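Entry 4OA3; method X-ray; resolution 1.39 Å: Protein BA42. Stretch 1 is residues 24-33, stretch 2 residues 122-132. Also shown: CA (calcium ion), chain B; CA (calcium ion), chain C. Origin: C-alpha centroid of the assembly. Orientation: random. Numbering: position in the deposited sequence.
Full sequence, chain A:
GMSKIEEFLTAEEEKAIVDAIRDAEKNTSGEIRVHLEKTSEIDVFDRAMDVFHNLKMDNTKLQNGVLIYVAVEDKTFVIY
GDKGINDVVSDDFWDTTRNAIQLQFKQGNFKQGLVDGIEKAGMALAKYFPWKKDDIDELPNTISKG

Stretch 1 (24-33) AEKNTSGEIR
Stretch 2, residues 122-132: GMALAKYFPWK

Stretch 1 leaves a last helical residue, Ala-24 (phi/psi -60/-39), turns through Glu-25 to Asn-27 (Asn-27 N to Ala-24 O, 3.0 Å), extends at Thr-28 (-148/159), bends at Ser-29 (-82/-7) and enters a strand at Glu-31 to Arg-33, phi -120 to -134 and psi 134 to 155. Stretch 2 is already helical at Gly-122 (-62/-40), in a helix that begins earlier in the chain, with Ala-126 N to Gly-122 O at 2.9 Å and Phe-129 N to Leu-125 O at 2.7 Å; Phe-129 (-137/75) then leads into extended Pro-130, Trp-131 and Lys-132. The register is set by CA of Ala-24 to CA of Gly-122, 4.6 Å, and CA of Thr-28 to CA of Trp-131, 4.1 Å.

Phe-129 O is the polar hub, accepting hydrogen bonds from Thr-28 OG1 (2.7 Å) and Ser-29 N (3.0 Å, 159°). Thr-28, chi1 t, also accepts at OG1 from Gly-30 N (2.9 Å), so its hydroxyl links the turn to the backbone of Phe-129. Water 2 donates to Asn-27 O (2.6 Å) and accepts from Trp-131 N (3.0 Å); water 4 joins Ser-29 OG to Pro-130 O, 2.7 Å from each.

Close packing exploits two glycines: an ideal CB on Gly-122 would lie 2.9 Å from Ala-24 CB, and one on Gly-30 2.9 Å from Leu-125 CD1. Leu-125 (m, t) points toward stretch 1, its CD1 4.3 Å from Ile-32 CG1 (m, t). Met-123 starts away, but its CE returns to 3.4 Å from Asn-27 ND2. One face of the Trp-131 ring (chi1 t, chi2 89°) lies against Lys-26 O, which is 3.4 Å from Trp-131 CG.

Glu-25 (m, t) points away; its OE2 accepts from Ile-32 N (3.0 Å), and OE1 and OE2 each bind the chain B calcium at 2.5 Å. Glu-31 (m, m) bridges both ions, OE1 2.4 Å from the chain B calcium and OE2 2.3 Å from the chain C calcium.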

# COMPACT_ATOMS: atom_id res chain seq x y z
N ALA A 24 6.84 7.78 3.64
CA ALA A 24 7.23 6.39 3.79
C ALA A 24 8.37 6.01 2.85
O ALA A 24 9.27 5.26 3.21
CB ALA A 24 6.03 5.49 3.52
N GLU A 25 8.35 6.53 1.61
CA GLU A 25 9.37 6.23 0.63
C GLU A 25 10.70 6.96 0.87
O GLU A 25 11.65 6.74 0.11
CB GLU A 25 8.84 6.51 -0.80
CG GLU A 25 7.74 5.53 -1.20
CD GLU A 25 7.29 5.66 -2.64
OE1 GLU A 25 7.80 6.57 -3.35
OE2 GLU A 25 6.41 4.87 -3.08
N LYS A 26 10.80 7.74 1.94
CA LYS A 26 12.10 8.29 2.37
C LYS A 26 12.72 7.33 3.43
O LYS A 26 13.85 7.56 3.84
CB LYS A 26 11.95 9.67 2.97
CG LYS A 26 11.50 10.73 1.99
CD LYS A 26 11.27 12.04 2.73
CE LYS A 26 10.68 13.10 1.85
NZ LYS A 26 9.97 14.13 2.64
N ASN A 27 11.97 6.32 3.91
CA ASN A 27 12.47 5.35 4.90
C ASN A 27 12.88 4.03 4.28
O ASN A 27 13.58 3.23 4.91
CB ASN A 27 11.38 5.05 5.92
CG ASN A 27 11.03 6.22 6.77
OD1 ASN A 27 11.88 7.06 7.10
ND2 ASN A 27 9.80 6.27 7.26
N THR A 28 12.45 3.79 3.05
CA THR A 28 12.73 2.52 2.38
C THR A 28 12.88 2.73 0.88
O THR A 28 12.38 3.73 0.37
CB THR A 28 11.55 1.55 2.62
OG1 THR A 28 11.81 0.29 2.00
CG2 THR A 28 10.20 2.10 2.10
N SER A 29 13.54 1.79 0.20
CA SER A 29 13.59 1.76 -1.26
C SER A 29 12.29 1.11 -1.79
O SER A 29 12.05 1.13 -3.00
CB SER A 29 14.78 1.00 -1.78
OG SER A 29 14.66 -0.38 -1.51
N GLY A 30 11.45 0.55 -0.91
CA GLY A 30 10.16 0.02 -1.32
C GLY A 30 9.24 1.11 -1.83
O GLY A 30 9.41 2.30 -1.53
N GLU A 31 8.31 0.71 -2.69
CA GLU A 31 7.38 1.64 -3.32
C GLU A 31 5.98 1.26 -2.97
O GLU A 31 5.64 0.07 -3.01
CB GLU A 31 7.58 1.61 -4.81
CG GLU A 31 8.93 2.15 -5.26
CD GLU A 31 8.99 3.64 -5.50
OE1 GLU A 31 7.93 4.23 -5.84
OE2 GLU A 31 10.08 4.25 -5.34
N ILE A 32 5.16 2.23 -2.58
CA ILE A 32 3.81 1.97 -2.09
C ILE A 32 2.76 2.66 -2.92
O ILE A 32 2.89 3.82 -3.23
CB ILE A 32 3.68 2.43 -0.61
CG1 ILE A 32 4.66 1.68 0.28
CG2 ILE A 32 2.22 2.26 -0.11
CD1 ILE A 32 4.95 2.37 1.57
N ARG A 33 1.67 1.93 -3.28
CA ARG A 33 0.48 2.55 -3.87
C ARG A 33 -0.77 2.03 -3.21
O ARG A 33 -0.78 0.92 -2.65
CB ARG A 33 0.34 2.32 -5.38
CG ARG A 33 1.49 2.93 -6.15
CD ARG A 33 1.24 3.02 -7.64
NE ARG A 33 0.16 3.97 -7.91
CZ ARG A 33 -0.43 4.11 -9.08
NH1 ARG A 33 -0.08 3.35 -10.10
NH2 ARG A 33 -1.40 4.99 -9.23
N GLY A 122 6.14 1.46 5.40
CA GLY A 122 7.46 2.00 5.12
C GLY A 122 8.50 1.55 6.14
O GLY A 122 9.62 1.20 5.78
N MET A 123 8.10 1.51 7.40
CA MET A 123 8.97 1.07 8.51
C MET A 123 9.24 -0.45 8.41
O MET A 123 10.36 -0.89 8.65
CB MET A 123 8.32 1.35 9.88
CG MET A 123 7.93 2.78 10.15
SD MET A 123 9.15 3.68 11.08
CE MET A 123 10.28 4.04 9.72
N ALA A 124 8.24 -1.24 8.02
CA ALA A 124 8.45 -2.68 7.82
C ALA A 124 9.38 -2.95 6.66
O ALA A 124 10.32 -3.73 6.75
CB ALA A 124 7.12 -3.37 7.57
N LEU A 125 9.13 -2.29 5.53
CA LEU A 125 9.97 -2.45 4.36
C LEU A 125 11.39 -1.98 4.60
O LEU A 125 12.32 -2.58 4.05
CB LEU A 125 9.38 -1.69 3.17
CG LEU A 125 8.10 -2.32 2.62
CD1 LEU A 125 7.37 -1.30 1.73
CD2 LEU A 125 8.40 -3.60 1.85
N ALA A 126 11.55 -0.95 5.44
CA ALA A 126 12.89 -0.41 5.75
C ALA A 126 13.81 -1.46 6.35
O ALA A 126 15.02 -1.40 6.13
CB ALA A 126 12.77 0.77 6.70
N LYS A 127 13.24 -2.44 7.04
CA LYS A 127 14.02 -3.50 7.66
C LYS A 127 14.79 -4.29 6.65
O LYS A 127 15.94 -4.65 6.88
CB LYS A 127 13.10 -4.41 8.49
CG LYS A 127 13.82 -5.58 9.13
CD LYS A 127 13.02 -6.15 10.25
CE LYS A 127 13.64 -7.47 10.67
NZ LYS A 127 13.06 -7.94 11.96
N TYR A 128 14.16 -4.58 5.50
CA TYR A 128 14.75 -5.37 4.43
C TYR A 128 15.24 -4.58 3.22
O TYR A 128 16.03 -5.10 2.43
CB TYR A 128 13.70 -6.38 3.95
CG TYR A 128 13.30 -7.35 5.04
CD1 TYR A 128 13.99 -8.55 5.21
CD2 TYR A 128 12.21 -7.10 5.86
CE1 TYR A 128 13.66 -9.42 6.24
CE2 TYR A 128 11.88 -7.97 6.90
CZ TYR A 128 12.57 -9.16 7.05
OH TYR A 128 12.27 -10.05 8.06
N PHE A 129 14.76 -3.35 3.05
CA PHE A 129 15.01 -2.53 1.87
C PHE A 129 15.31 -1.12 2.30
O PHE A 129 14.47 -0.22 2.24
CB PHE A 129 13.77 -2.56 0.94
CG PHE A 129 13.47 -3.93 0.41
CD1 PHE A 129 14.27 -4.50 -0.56
CD2 PHE A 129 12.42 -4.68 0.93
CE1 PHE A 129 14.05 -5.81 -0.98
CE2 PHE A 129 12.19 -5.98 0.49
CZ PHE A 129 13.01 -6.54 -0.43
N PRO A 130 16.53 -0.90 2.83
CA PRO A 130 16.86 0.45 3.29
C PRO A 130 16.90 1.50 2.18
O PRO A 130 17.22 1.20 1.06
CB PRO A 130 18.22 0.27 3.98
CG PRO A 130 18.80 -0.93 3.40
CD PRO A 130 17.66 -1.84 3.01
N TRP A 131 16.48 2.71 2.52
CA TRP A 131 16.54 3.83 1.60
C TRP A 131 18.00 4.15 1.29
O TRP A 131 18.86 4.05 2.18
CB TRP A 131 15.86 5.04 2.22
CG TRP A 131 15.84 6.26 1.36
CD1 TRP A 131 14.88 6.62 0.46
CD2 TRP A 131 16.81 7.32 1.37
NE1 TRP A 131 15.22 7.81 -0.14
CE2 TRP A 131 16.41 8.25 0.38
CE3 TRP A 131 17.98 7.56 2.09
CZ2 TRP A 131 17.13 9.43 0.15
CZ3 TRP A 131 18.72 8.70 1.82
CH2 TRP A 131 18.26 9.65 0.90
N LYS A 132 18.28 4.46 0.02
CA LYS A 132 19.62 4.80 -0.47
C LYS A 132 19.59 6.21 -1.02
O LYS A 132 18.57 6.66 -1.54
CB LYS A 132 20.04 3.85 -1.59
CG LYS A 132 19.99 2.38 -1.23
CD LYS A 132 20.92 1.99 -0.11
CE LYS A 132 21.01 0.49 0.08
NZ LYS A 132 21.60 -0.21 -1.10
CA CA B . 6.47 6.02 -5.33
CA CA C . 12.00 5.02 -4.25
O HOH W 1 10.53 6.99 -3.93
O HOH W 2 16.10 3.05 5.43
O HOH W 3 11.21 4.26 -2.14
O HOH W 4 17.15 -0.84 -0.70
O HOH W 5 12.80 2.79 -4.86
O HOH W 6 4.49 4.65 -5.32